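Local coordinates for DUF5624 domain-containing protein (Legionella pneumophila subsp. pneumophila, PDB 4JX2) that is of unknown function but is probably secreted, combining a largely helical body with a small mixed beta sheet and assembling with a second copy of itself, at residues A[79-84]-A[88-93]; A[114-119]-A[228-233]; A[179-184]-A[224-229]; A[256-261]-A[289-294]; A[351-354]-A[358-361]. All blocks are in the same frame, centred on the assembly; numbering follows the deposited sequence.

Interaction 1: A[79-84]-A[88-93]; sequences LILFIN and YIYNSD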
# COMPACT_ATOMS: atom_id res chain seq x y z
N LEU A 79 -8.93 -16.17 -12.37
CA LEU A 79 -8.83 -15.16 -11.34
C LEU A 79 -8.19 -15.79 -10.12
O LEU A 79 -8.76 -16.73 -9.56
CB LEU A 79 -10.23 -14.62 -10.99
CG LEU A 79 -10.71 -13.30 -11.59
CD1 LEU A 79 -12.10 -12.93 -11.03
CD2 LEU A 79 -9.75 -12.14 -11.28
N ILE A 80 -6.99 -15.33 -9.74
CA ILE A 80 -6.27 -15.85 -8.57
C ILE A 80 -6.36 -14.76 -7.51
O ILE A 80 -5.76 -13.70 -7.68
CB ILE A 80 -4.85 -16.30 -8.96
CG1 ILE A 80 -4.95 -17.45 -10.01
CG2 ILE A 80 -4.07 -16.76 -7.73
CD1 ILE A 80 -3.80 -17.71 -10.79
N LEU A 81 -7.22 -14.98 -6.48
CA LEU A 81 -7.55 -13.98 -5.45
C LEU A 81 -7.10 -14.35 -4.04
O LEU A 81 -7.68 -15.23 -3.40
CB LEU A 81 -9.08 -13.73 -5.40
CG LEU A 81 -9.86 -13.52 -6.70
CD1 LEU A 81 -11.32 -13.66 -6.46
CD2 LEU A 81 -9.59 -12.16 -7.28
N PHE A 82 -6.10 -13.60 -3.54
CA PHE A 82 -5.60 -13.72 -2.17
C PHE A 82 -6.31 -12.65 -1.40
O PHE A 82 -5.89 -11.49 -1.43
CB PHE A 82 -4.07 -13.57 -2.11
CG PHE A 82 -3.30 -14.69 -2.78
CD1 PHE A 82 -2.94 -14.60 -4.13
CD2 PHE A 82 -2.88 -15.80 -2.06
CE1 PHE A 82 -2.20 -15.62 -4.73
CE2 PHE A 82 -2.12 -16.80 -2.66
CZ PHE A 82 -1.79 -16.71 -4.00
N ILE A 83 -7.45 -13.00 -0.80
CA ILE A 83 -8.28 -12.04 -0.09
C ILE A 83 -8.37 -12.44 1.37
O ILE A 83 -8.89 -13.52 1.69
CB ILE A 83 -9.67 -11.88 -0.78
CG1 ILE A 83 -9.47 -11.30 -2.22
CG2 ILE A 83 -10.62 -10.98 0.08
CD1 ILE A 83 -10.65 -11.20 -3.07
N ASN A 84 -7.86 -11.54 2.25
CA ASN A 84 -7.78 -11.67 3.70
C ASN A 84 -6.79 -12.77 4.06
O ASN A 84 -5.59 -12.51 4.01
CB ASN A 84 -9.16 -11.87 4.35
CG ASN A 84 -9.97 -10.61 4.42
OD1 ASN A 84 -9.46 -9.52 4.72
ND2 ASN A 84 -11.27 -10.72 4.18
N TYR A 88 -8.53 -17.82 -3.39
CA TYR A 88 -9.65 -18.27 -4.22
C TYR A 88 -9.24 -18.26 -5.69
O TYR A 88 -8.68 -17.27 -6.17
CB TYR A 88 -10.91 -17.41 -4.06
CG TYR A 88 -11.30 -17.10 -2.64
CD1 TYR A 88 -10.76 -16.00 -1.97
CD2 TYR A 88 -12.30 -17.83 -2.00
CE1 TYR A 88 -11.16 -15.68 -0.68
CE2 TYR A 88 -12.71 -17.51 -0.70
CZ TYR A 88 -12.14 -16.43 -0.04
OH TYR A 88 -12.50 -16.12 1.24
N ILE A 89 -9.52 -19.35 -6.41
CA ILE A 89 -9.31 -19.43 -7.84
C ILE A 89 -10.68 -19.66 -8.48
O ILE A 89 -11.39 -20.60 -8.11
CB ILE A 89 -8.24 -20.46 -8.32
CG1 ILE A 89 -6.87 -20.23 -7.61
CG2 ILE A 89 -8.10 -20.42 -9.87
CD1 ILE A 89 -5.80 -21.31 -7.81
N TYR A 90 -11.04 -18.77 -9.43
CA TYR A 90 -12.27 -18.79 -10.23
C TYR A 90 -11.93 -18.81 -11.72
O TYR A 90 -11.03 -18.09 -12.17
CB TYR A 90 -13.16 -17.58 -9.91
CG TYR A 90 -13.91 -17.69 -8.60
CD1 TYR A 90 -15.12 -18.38 -8.52
CD2 TYR A 90 -13.41 -17.10 -7.44
CE1 TYR A 90 -15.81 -18.48 -7.31
CE2 TYR A 90 -14.08 -17.22 -6.22
CZ TYR A 90 -15.28 -17.92 -6.16
OH TYR A 90 -15.97 -18.04 -4.98
N ASN A 91 -12.65 -19.63 -12.49
CA ASN A 91 -12.43 -19.71 -13.93
C ASN A 91 -13.31 -18.64 -14.64
O ASN A 91 -14.04 -17.91 -13.96
CB ASN A 91 -12.66 -21.14 -14.46
CG ASN A 91 -14.08 -21.72 -14.37
OD1 ASN A 91 -15.09 -21.02 -14.16
ND2 ASN A 91 -14.19 -23.02 -14.61
N SER A 92 -13.22 -18.57 -15.99
CA SER A 92 -13.98 -17.64 -16.86
C SER A 92 -15.46 -17.82 -16.69
O SER A 92 -16.21 -16.86 -16.83
CB SER A 92 -13.62 -17.86 -18.32
OG SER A 92 -12.22 -17.97 -18.50
N ASP A 93 -15.90 -19.04 -16.37
CA ASP A 93 -17.31 -19.38 -16.19
C ASP A 93 -17.80 -19.06 -14.76
O ASP A 93 -18.89 -19.50 -14.39
CB ASP A 93 -17.53 -20.86 -16.54
CG ASP A 93 -17.22 -21.23 -17.98
OD1 ASP A 93 -17.39 -20.36 -18.88
OD2 ASP A 93 -16.82 -22.39 -18.22

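Interaction 2: A[114-119]-A[228-233]; sequences TAISHI and IGTFML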
# COMPACT_ATOMS: atom_id res chain seq x y z
N THR A 114 2.70 -21.62 15.42
CA THR A 114 2.66 -20.16 15.67
C THR A 114 2.70 -19.88 17.18
O THR A 114 3.40 -18.96 17.58
CB THR A 114 1.44 -19.52 14.97
OG1 THR A 114 1.57 -19.76 13.57
CG2 THR A 114 1.33 -18.03 15.21
N ALA A 115 1.99 -20.70 17.99
CA ALA A 115 1.94 -20.59 19.44
C ALA A 115 3.35 -20.66 20.04
O ALA A 115 3.67 -19.88 20.94
CB ALA A 115 1.06 -21.70 20.03
N ILE A 116 4.20 -21.56 19.53
CA ILE A 116 5.59 -21.72 19.99
C ILE A 116 6.45 -20.50 19.51
O ILE A 116 7.21 -19.97 20.32
CB ILE A 116 6.20 -23.10 19.56
CG1 ILE A 116 5.39 -24.28 20.18
CG2 ILE A 116 7.71 -23.21 19.88
CD1 ILE A 116 5.33 -24.37 21.77
N SER A 117 6.29 -20.05 18.24
CA SER A 117 7.02 -18.91 17.62
C SER A 117 6.84 -17.63 18.37
O SER A 117 7.79 -16.84 18.49
CB SER A 117 6.54 -18.66 16.18
OG SER A 117 6.75 -19.72 15.27
N HIS A 118 5.60 -17.42 18.86
CA HIS A 118 5.11 -16.24 19.54
C HIS A 118 5.53 -16.10 21.01
O HIS A 118 5.31 -15.02 21.60
CB HIS A 118 3.59 -16.21 19.43
CG HIS A 118 3.13 -15.65 18.12
ND1 HIS A 118 1.79 -15.62 17.77
CD2 HIS A 118 3.84 -15.07 17.12
CE1 HIS A 118 1.74 -15.02 16.60
NE2 HIS A 118 2.95 -14.68 16.16
N ILE A 119 6.23 -17.11 21.57
CA ILE A 119 6.73 -17.07 22.95
C ILE A 119 7.77 -15.94 23.08
O ILE A 119 7.70 -15.17 24.06
CB ILE A 119 7.26 -18.47 23.39
CG1 ILE A 119 6.05 -19.40 23.64
CG2 ILE A 119 8.20 -18.39 24.61
CD1 ILE A 119 6.38 -20.90 23.81
N ILE A 228 13.13 -19.13 14.26
CA ILE A 228 13.35 -19.32 12.82
C ILE A 228 12.81 -20.70 12.38
O ILE A 228 12.06 -20.77 11.41
CB ILE A 228 14.84 -19.10 12.42
CG1 ILE A 228 15.39 -17.70 12.87
CG2 ILE A 228 15.06 -19.33 10.91
CD1 ILE A 228 14.47 -16.40 12.58
N GLY A 229 13.16 -21.75 13.13
CA GLY A 229 12.73 -23.12 12.83
C GLY A 229 11.23 -23.27 12.71
O GLY A 229 10.73 -23.81 11.73
N THR A 230 10.49 -22.73 13.69
CA THR A 230 9.03 -22.76 13.74
C THR A 230 8.42 -21.95 12.61
O THR A 230 7.48 -22.43 11.99
CB THR A 230 8.51 -22.26 15.09
OG1 THR A 230 9.14 -21.01 15.41
CG2 THR A 230 8.74 -23.25 16.19
N PHE A 231 8.96 -20.74 12.31
CA PHE A 231 8.48 -19.90 11.21
C PHE A 231 8.66 -20.65 9.87
O PHE A 231 7.75 -20.65 9.02
CB PHE A 231 9.20 -18.54 11.18
CG PHE A 231 8.70 -17.49 12.15
CD1 PHE A 231 7.34 -17.26 12.31
CD2 PHE A 231 9.59 -16.69 12.87
CE1 PHE A 231 6.88 -16.27 13.19
CE2 PHE A 231 9.13 -15.73 13.78
CZ PHE A 231 7.77 -15.51 13.92
N MSE A 232 9.83 -21.29 9.70
CA MSE A 232 10.18 -22.10 8.54
C MSE A 232 9.17 -23.23 8.31
O MSE A 232 8.80 -23.49 7.17
CB MSE A 232 11.58 -22.72 8.71
CG MSE A 232 12.71 -21.79 8.44
SE MSE A 232 12.93 -21.30 6.58
CE MSE A 232 14.47 -20.10 6.70
N LEU A 233 8.74 -23.90 9.38
CA LEU A 233 7.83 -25.05 9.25
C LEU A 233 6.45 -24.61 8.89
O LEU A 233 5.76 -25.31 8.16
CB LEU A 233 7.81 -25.90 10.52
CG LEU A 233 9.13 -26.64 10.87
CD1 LEU A 233 9.05 -27.18 12.26
CD2 LEU A 233 9.44 -27.76 9.88

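Interaction 3: A[179-184]-A[224-229]; sequences HNMIDY and NNVMIG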
# COMPACT_ATOMS: atom_id res chain seq x y z
N HIS A 179 9.55 -32.69 17.23
CA HIS A 179 9.10 -33.08 18.55
C HIS A 179 10.07 -32.60 19.64
O HIS A 179 9.64 -31.98 20.62
CB HIS A 179 8.91 -34.59 18.66
CG HIS A 179 8.65 -35.03 20.06
ND1 HIS A 179 9.68 -35.50 20.88
CD2 HIS A 179 7.52 -34.96 20.79
CE1 HIS A 179 9.12 -35.72 22.05
NE2 HIS A 179 7.82 -35.43 22.04
N ASN A 180 11.37 -32.92 19.48
CA ASN A 180 12.43 -32.57 20.43
C ASN A 180 12.57 -31.07 20.58
O ASN A 180 12.85 -30.58 21.69
CB ASN A 180 13.76 -33.15 19.99
CG ASN A 180 13.81 -34.65 20.07
OD1 ASN A 180 13.06 -35.30 20.80
ND2 ASN A 180 14.73 -35.21 19.32
N MSE A 181 12.37 -30.34 19.47
CA MSE A 181 12.47 -28.91 19.44
C MSE A 181 11.34 -28.25 20.26
O MSE A 181 11.64 -27.32 21.03
CB MSE A 181 12.46 -28.41 18.00
CG MSE A 181 12.69 -26.93 17.93
SE MSE A 181 11.63 -26.11 16.61
CE MSE A 181 9.95 -26.26 17.55
N ILE A 182 10.07 -28.72 20.12
CA ILE A 182 8.96 -28.15 20.89
C ILE A 182 9.18 -28.48 22.38
O ILE A 182 8.96 -27.62 23.25
CB ILE A 182 7.58 -28.60 20.35
CG1 ILE A 182 7.32 -27.98 18.97
CG2 ILE A 182 6.43 -28.20 21.31
CD1 ILE A 182 6.56 -28.82 18.05
N ASP A 183 9.67 -29.69 22.67
CA ASP A 183 9.99 -30.11 24.03
C ASP A 183 11.08 -29.17 24.63
O ASP A 183 10.88 -28.61 25.71
CB ASP A 183 10.43 -31.57 24.05
CG ASP A 183 10.54 -32.12 25.46
OD1 ASP A 183 9.49 -32.27 26.12
OD2 ASP A 183 11.68 -32.36 25.91
N TYR A 184 12.19 -28.97 23.88
CA TYR A 184 13.30 -28.08 24.22
C TYR A 184 12.82 -26.63 24.44
O TYR A 184 13.23 -25.98 25.41
CB TYR A 184 14.36 -28.10 23.08
CG TYR A 184 15.49 -27.13 23.30
CD1 TYR A 184 16.50 -27.39 24.23
CD2 TYR A 184 15.55 -25.92 22.59
CE1 TYR A 184 17.55 -26.49 24.44
CE2 TYR A 184 16.59 -25.01 22.80
CZ TYR A 184 17.59 -25.31 23.71
OH TYR A 184 18.61 -24.42 23.93
N ASN A 224 16.12 -17.81 19.61
CA ASN A 224 16.17 -17.19 18.29
C ASN A 224 16.10 -18.27 17.19
O ASN A 224 15.36 -18.10 16.23
CB ASN A 224 17.47 -16.40 18.15
CG ASN A 224 17.59 -15.06 18.85
OD1 ASN A 224 16.63 -14.32 19.06
ND2 ASN A 224 18.81 -14.66 19.13
N ASN A 225 16.83 -19.42 17.37
CA ASN A 225 16.82 -20.55 16.44
C ASN A 225 15.44 -21.26 16.42
O ASN A 225 14.98 -21.67 15.35
CB ASN A 225 17.91 -21.54 16.79
CG ASN A 225 19.33 -21.08 16.52
OD1 ASN A 225 19.73 -19.94 16.81
ND2 ASN A 225 20.14 -22.02 16.05
N VAL A 226 14.78 -21.36 17.58
CA VAL A 226 13.45 -21.96 17.69
C VAL A 226 12.48 -21.07 16.90
O VAL A 226 11.64 -21.60 16.17
CB VAL A 226 13.01 -22.19 19.16
CG1 VAL A 226 11.53 -22.52 19.27
CG2 VAL A 226 13.83 -23.28 19.80
N MSE A 227 12.61 -19.74 17.00
CA MSE A 227 11.75 -18.81 16.28
C MSE A 227 11.89 -18.98 14.78
O MSE A 227 10.87 -19.04 14.11
CB MSE A 227 12.00 -17.38 16.69
CG MSE A 227 11.35 -17.07 18.01
SE MSE A 227 11.37 -15.23 18.45
CE MSE A 227 13.31 -15.01 19.00
N ILE A 228 13.13 -19.13 14.26
CA ILE A 228 13.35 -19.32 12.82
C ILE A 228 12.81 -20.70 12.38
O ILE A 228 12.06 -20.77 11.41
CB ILE A 228 14.84 -19.10 12.42
CG1 ILE A 228 15.39 -17.70 12.87
CG2 ILE A 228 15.06 -19.33 10.91
CD1 ILE A 228 14.47 -16.40 12.58
N GLY A 229 13.16 -21.75 13.13
CA GLY A 229 12.73 -23.12 12.83
C GLY A 229 11.23 -23.27 12.71
O GLY A 229 10.73 -23.81 11.73

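Interaction 4: A[256-261]-A[289-294]; sequences AKVIIR and NKLATD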
# COMPACT_ATOMS: atom_id res chain seq x y z
N ALA A 256 -3.20 -15.71 -16.43
CA ALA A 256 -3.73 -15.61 -15.07
C ALA A 256 -3.82 -14.13 -14.64
O ALA A 256 -3.08 -13.29 -15.13
CB ALA A 256 -2.85 -16.40 -14.10
N LYS A 257 -4.79 -13.83 -13.78
CA LYS A 257 -5.06 -12.50 -13.26
C LYS A 257 -4.95 -12.59 -11.73
O LYS A 257 -5.83 -13.17 -11.11
CB LYS A 257 -6.46 -12.04 -13.74
CG LYS A 257 -6.56 -11.94 -15.25
CD LYS A 257 -7.99 -11.87 -15.76
CE LYS A 257 -8.01 -11.48 -17.22
NZ LYS A 257 -9.38 -11.53 -17.78
N VAL A 258 -3.83 -12.10 -11.14
CA VAL A 258 -3.57 -12.23 -9.70
C VAL A 258 -3.87 -10.91 -8.97
O VAL A 258 -3.35 -9.85 -9.34
CB VAL A 258 -2.15 -12.77 -9.37
CG1 VAL A 258 -1.99 -13.03 -7.89
CG2 VAL A 258 -1.88 -14.06 -10.14
N ILE A 259 -4.73 -11.02 -7.93
CA ILE A 259 -5.14 -9.94 -7.03
C ILE A 259 -4.71 -10.32 -5.62
O ILE A 259 -5.07 -11.40 -5.13
CB ILE A 259 -6.66 -9.63 -7.12
CG1 ILE A 259 -7.00 -8.92 -8.44
CG2 ILE A 259 -7.17 -8.85 -5.87
CD1 ILE A 259 -8.46 -8.89 -8.76
N ILE A 260 -3.93 -9.44 -4.99
CA ILE A 260 -3.46 -9.63 -3.62
C ILE A 260 -4.05 -8.53 -2.73
O ILE A 260 -3.74 -7.35 -2.90
CB ILE A 260 -1.91 -9.70 -3.52
CG1 ILE A 260 -1.36 -10.91 -4.35
CG2 ILE A 260 -1.47 -9.76 -2.06
CD1 ILE A 260 0.11 -10.95 -4.60
N ARG A 261 -4.92 -8.94 -1.80
CA ARG A 261 -5.57 -8.14 -0.75
C ARG A 261 -5.48 -8.99 0.53
O ARG A 261 -6.46 -9.24 1.22
CB ARG A 261 -7.01 -7.76 -1.16
CG ARG A 261 -7.67 -6.74 -0.24
CD ARG A 261 -9.07 -7.20 0.09
NE ARG A 261 -9.76 -6.32 1.04
CZ ARG A 261 -9.78 -6.50 2.35
NH1 ARG A 261 -9.13 -7.52 2.89
NH2 ARG A 261 -10.44 -5.67 3.13
N ASN A 289 7.72 -19.32 -13.33
CA ASN A 289 8.08 -18.04 -13.92
C ASN A 289 7.44 -17.80 -15.31
O ASN A 289 7.94 -16.98 -16.08
CB ASN A 289 9.60 -17.90 -13.96
CG ASN A 289 10.14 -17.72 -12.57
OD1 ASN A 289 10.08 -16.62 -11.99
ND2 ASN A 289 10.57 -18.82 -11.96
N LYS A 290 6.29 -18.45 -15.58
CA LYS A 290 5.55 -18.30 -16.83
C LYS A 290 4.51 -17.15 -16.70
O LYS A 290 3.96 -16.73 -17.71
CB LYS A 290 4.87 -19.62 -17.24
CG LYS A 290 5.85 -20.77 -17.54
CD LYS A 290 5.11 -22.11 -17.64
CE LYS A 290 6.02 -23.24 -18.08
NZ LYS A 290 5.34 -24.24 -18.95
N LEU A 291 4.28 -16.65 -15.47
CA LEU A 291 3.37 -15.53 -15.21
C LEU A 291 4.15 -14.24 -15.04
O LEU A 291 5.01 -14.14 -14.16
CB LEU A 291 2.48 -15.79 -13.97
CG LEU A 291 1.69 -14.59 -13.44
CD1 LEU A 291 0.47 -14.26 -14.31
CD2 LEU A 291 1.26 -14.84 -12.02
N ALA A 292 3.84 -13.25 -15.89
CA ALA A 292 4.44 -11.91 -15.88
C ALA A 292 4.08 -11.21 -14.59
O ALA A 292 2.93 -11.26 -14.15
CB ALA A 292 3.94 -11.11 -17.08
N THR A 293 5.07 -10.59 -13.96
CA THR A 293 4.91 -9.92 -12.67
C THR A 293 3.95 -8.72 -12.76
O THR A 293 3.30 -8.42 -11.77
CB THR A 293 6.28 -9.55 -12.10
OG1 THR A 293 6.96 -8.73 -13.05
CG2 THR A 293 7.12 -10.78 -11.79
N ASP A 294 3.81 -8.09 -13.94
CA ASP A 294 2.89 -6.95 -14.12
C ASP A 294 1.41 -7.39 -14.11
O ASP A 294 0.53 -6.54 -14.14
CB ASP A 294 3.20 -6.19 -15.42
CG ASP A 294 3.02 -7.05 -16.66
OD1 ASP A 294 1.87 -7.14 -17.16
OD2 ASP A 294 4.02 -7.67 -17.10

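Interaction 5: A[351-354]-A[358-361]; sequences RPAI and YTYS. With SO4 (sulfate ion), chain H.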
# COMPACT_ATOMS: atom_id res chain seq x y z
N ARG A 351 13.28 -3.78 -4.67
CA ARG A 351 14.12 -3.58 -3.51
C ARG A 351 15.39 -4.43 -3.64
O ARG A 351 15.39 -5.46 -4.33
CB ARG A 351 13.36 -3.86 -2.21
CG ARG A 351 13.01 -5.31 -1.99
CD ARG A 351 12.69 -5.58 -0.54
NE ARG A 351 12.27 -6.96 -0.41
CZ ARG A 351 13.10 -7.98 -0.38
NH1 ARG A 351 14.41 -7.78 -0.43
NH2 ARG A 351 12.65 -9.22 -0.32
N PRO A 352 16.51 -3.99 -3.03
CA PRO A 352 17.72 -4.82 -3.09
C PRO A 352 17.58 -6.11 -2.27
O PRO A 352 16.74 -6.23 -1.35
CB PRO A 352 18.79 -3.93 -2.51
CG PRO A 352 18.08 -2.91 -1.69
CD PRO A 352 16.69 -2.79 -2.17
N ALA A 353 18.42 -7.09 -2.62
CA ALA A 353 18.50 -8.32 -1.86
C ALA A 353 19.03 -8.01 -0.43
O ALA A 353 19.93 -7.18 -0.25
CB ALA A 353 19.40 -9.30 -2.57
N ILE A 354 18.38 -8.58 0.58
CA ILE A 354 18.76 -8.38 1.98
C ILE A 354 18.79 -9.75 2.67
O ILE A 354 18.15 -10.68 2.16
CB ILE A 354 17.79 -7.38 2.66
CG1 ILE A 354 16.29 -7.83 2.59
CG2 ILE A 354 17.98 -5.96 2.12
CD1 ILE A 354 15.37 -7.12 3.60
N TYR A 358 16.11 -15.62 -0.66
CA TYR A 358 16.76 -16.79 -1.24
C TYR A 358 17.97 -16.37 -2.07
O TYR A 358 19.06 -16.91 -1.89
CB TYR A 358 15.78 -17.62 -2.10
CG TYR A 358 16.35 -18.96 -2.48
CD1 TYR A 358 16.64 -19.92 -1.51
CD2 TYR A 358 16.65 -19.27 -3.80
CE1 TYR A 358 17.21 -21.14 -1.84
CE2 TYR A 358 17.18 -20.52 -4.16
CZ TYR A 358 17.46 -21.45 -3.17
OH TYR A 358 18.00 -22.68 -3.47
N THR A 359 17.78 -15.34 -2.92
CA THR A 359 18.81 -14.78 -3.82
C THR A 359 20.00 -14.14 -3.08
O THR A 359 21.03 -13.93 -3.71
CB THR A 359 18.20 -13.73 -4.77
OG1 THR A 359 17.49 -12.73 -4.03
CG2 THR A 359 17.29 -14.36 -5.82
N TYR A 360 19.85 -13.82 -1.78
CA TYR A 360 20.89 -13.16 -1.00
C TYR A 360 22.11 -14.06 -0.71
O TYR A 360 23.22 -13.71 -1.11
CB TYR A 360 20.32 -12.57 0.30
CG TYR A 360 21.37 -11.79 1.05
CD1 TYR A 360 21.80 -10.55 0.59
CD2 TYR A 360 21.99 -12.32 2.18
CE1 TYR A 360 22.81 -9.85 1.24
CE2 TYR A 360 23.00 -11.63 2.84
CZ TYR A 360 23.41 -10.39 2.37
OH TYR A 360 24.40 -9.71 3.01
N SER A 361 21.93 -15.14 0.07
CA SER A 361 23.04 -16.05 0.41
C SER A 361 22.73 -17.42 -0.18
O SER A 361 21.63 -17.93 0.09
CB SER A 361 23.22 -16.14 1.92
OG SER A 361 24.56 -15.93 2.34
S SO4 H . 9.08 -2.84 -3.81
O1 SO4 H . 10.01 -1.71 -3.68
O2 SO4 H . 7.89 -2.42 -4.66
O3 SO4 H . 9.83 -4.02 -4.37
O4 SO4 H . 8.58 -3.11 -2.46

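Interaction 1: A[79-84]-A[88-93]
Leu79, Ile80 and Leu81 pair with Tyr90, Ile89 and Tyr88 as the two arms of an antiparallel hairpin, the strand axes 4.8 Å apart and their directions 158° from each other. Leu79–Tyr90 and Leu81–Tyr88 are hydrogen-bonded pairs, each closed by two N-H···O bonds; in the first, Leu79 N meets Tyr90 O at 2.9 Å. Ile80–Ile89, between them, is a non-hydrogen-bonded pair, where Ile89 CA sends a C-H to Leu79 O at 3.2 Å. On the isoleucine face the two side chains run alongside each other in one direction, with Ile80 CG1 4.1 Å from Ile89 CG1. The other face carries the leucines and tyrosines. There Leu81 reaches diagonally to the next pair, its CD1 4.1 Å from Tyr90 CD2, and the two side chains cross nearly at a right angle. The Tyr88 ring leans along the first strand toward Ile83, turning an edge to Leu81 O and Ile83 O, with its CE1 4.1 Å from Ile83 CB. Tyr90 OH bonds to Ala310 O and Gly309 N, so the phenol closes on a loop. Backbone bonds thus fix the register, while apolar contacts pack on both faces, mostly buried but for partly exposed Tyr88.

Interaction 2: A[114-119]-A[228-233]
Ser117 and Thr230 meet through hydroxyls set by their first torsions: Ser117 OG lies beside its own backbone N, opposite the carbonyl carbon (chi1 -63°), and Thr230 OG1 sits between backbone N and carbonyl carbon (chi1 50°). The two oxygens come within 2.7 Å, Ser117 OG to Thr230 OG1, close enough to share a hydrogen bond. Each hydroxyl also has carbonyl oxygens of its own helix within hydrogen-bonding reach: Met113 O for Ser117 OG, Val226 O and Met227 O for Thr230 OG1. Ser117 CB presses over one face of the Phe231 ring in a CH-pi contact, 4.2 Å from the ring centroid and 24° off its normal. That carbon lies toward the rim, nearest CE1. Thr230 turns its methyl the other way, to Ile116: CG2 meets CG2 at 3.8 Å, the side chains crossing at about a right angle. Met181 of helix 175-197 also touches Thr230, and Leu37 of the second subunit packs on Ile116. Ser117 therefore joins helix 110-117 to helix 223-247 by a polar oxygen and an aromatic-facing carbon together, and the buried hydroxyls have possible partners in each other and in their own helix backbones.

Interaction 3: A[179-184]-A[224-229]
Val226 meets Met181 and Tyr184 with a single methyl: its CG2 lies 4.3 Å from Met181 CG and 4.2 Å from Tyr184 CD2. The methyl approaches the tyrosine ring at its edge, near the ring plane. Both residues of 179-184 project their side chains from the same side of the helix, three positions apart, and both turn CG anti to the backbone N (chi1 -174° in Met181, 175° in Tyr184). Val226 is directed back at them, so the first shell is purely apolar and no hydrogen bond crosses between the segments. Further along, Met181, modelled as selenomethionine, carries its selenium toward Gly229, where SE is 4.9 Å from the Gly229 CA. In the second shell, Val226 turns its other methyl, CG1, to Ile116 of helix 110-117, while Ile411 and Tyr422 of loops touch Met181. The phenol of Tyr184 is held by a hydrogen bond from OH to Ile221 O, just before helix 223-247, which keeps the ring stretched across toward that helix. Behind the contact, Asp183 forms a salt bridge with Lys152. Segments 179-184 and 224-229 run roughly antiparallel, and their close meeting through Met181, Tyr184 and Val226 is apolar helix-to-helix packing in the helical part of the fold, within the DUF5624 family region.

Interaction 4: A[256-261]-A[289-294]
Leu291 spreads its two methyls over two residues, one just before and one within strand 257-262: CD1 goes to Ala256 and CD2 to Val258. The CD1 branch stands 4.0 Å from Ala256 CB and 3.8 Å from Ala256 O; the CD2 branch reaches 3.7 Å to Val258 CG2. A leucine with CG anti to its backbone N (chi1 168°) extends away from its loop toward the strand, and the second torsion, chi2 75°, turns one methyl to each partner. Val258 and Leu291 cross obliquely, one methyl of each making the touch, whereas Ala256 offers its CB and carbonyl oxygen. Ala256 and Val258, two positions apart, turn to the same side, toward Leu291. Lys257, between them, points away, and its NZ is hydrogen-bonded to Gln74 O, Glu76 O and Asn322 OD1. Ile80 of the neighbouring strand 79-84 packs on both Ala256 and Val258, and Val283 of helix 279-286 touches Leu291, so the leucine lies between the sheet and that helix. Its backbone N bonds to Ser287 OG, which ties the loop to the region just after the helix. Ala256 O has its own partner in Arg295 NE. The loop 289-294 lies within the connection from strand 257-262 through helix 279-286 to the parallel strand 296-298, a beta-alpha-beta crossover. Across these two segments no hydrogen bond forms: the buried contact is held mainly by apolar surface, while Leu291 N and Ala256 O are satisfied by Ser287 OG and Arg295 NE beside it.

Interaction 5: A[351-354]-A[358-361]
Ala353 and Tyr360 bring the two irregular segments together, their CA atoms 5.5 Å apart, in a loop that doubles back without a hydrogen bond between its arms. The tyrosine does most of the touching. With CG anti to the backbone N (chi1 -176°), its ring swings over the Ile354 peptide: Ile354 C lies 3.6 Å above one ring face, displaced toward the rim. Tyr360 CB comes 3.4 Å from Ile354 O, so the carbonyl rests against the base of the side chain as well as the ring. Ala353 CB lies 4.2 Å from Tyr360 CD1 and stands equally near Thr359 OG1. The isoleucine side chain itself leads away, to Arg372 of helix 366-378 and Leu348 of the second subunit. What shapes the first arm lies just outside it. Asp357 OD2 forms a salt bridge with Arg351 NH1 and also accepts a hydrogen bond from Ile354 N, tying both ends of 351-354 to Asp357, just before Tyr358. Arg351 N makes a weak hydrogen bond of 3.5 Å to O3 of a sulfate ion, probably from the crystallisation liquor, which Gly275 N and Lys274 NZ also bind. The loop belongs to the connection from helix 315-339 to helix 366-378: Tyr360 packs on Asp368 of the latter, while Arg351 makes a cation-pi contact with Phe390 and Tyr358 an edge-to-face contact with Trp391, both of helix 386-398.

Interactions 1 and 4 share the mixed sheet, their centres about 12 Å apart; strands 79-84 and 257-262 are neighbours in it, joined by backbone hydrogen bonds such as Ile80 N to Lys257 O at 2.8 Å. Interactions 2 and 3 form a second cluster on the opposite side of the chain's centre, 7 Å between centres, sharing helix 223-247 and residues Ile228 and Gly229. Along the chain the hairpin comes first, then the helical cluster, then interaction 4, so the chain leaves the sheet and returns after helix 223-247. Interaction 5 follows last, 21 to 30 Å from the other centres. Interactions 2 and 5 both touch the second subunit.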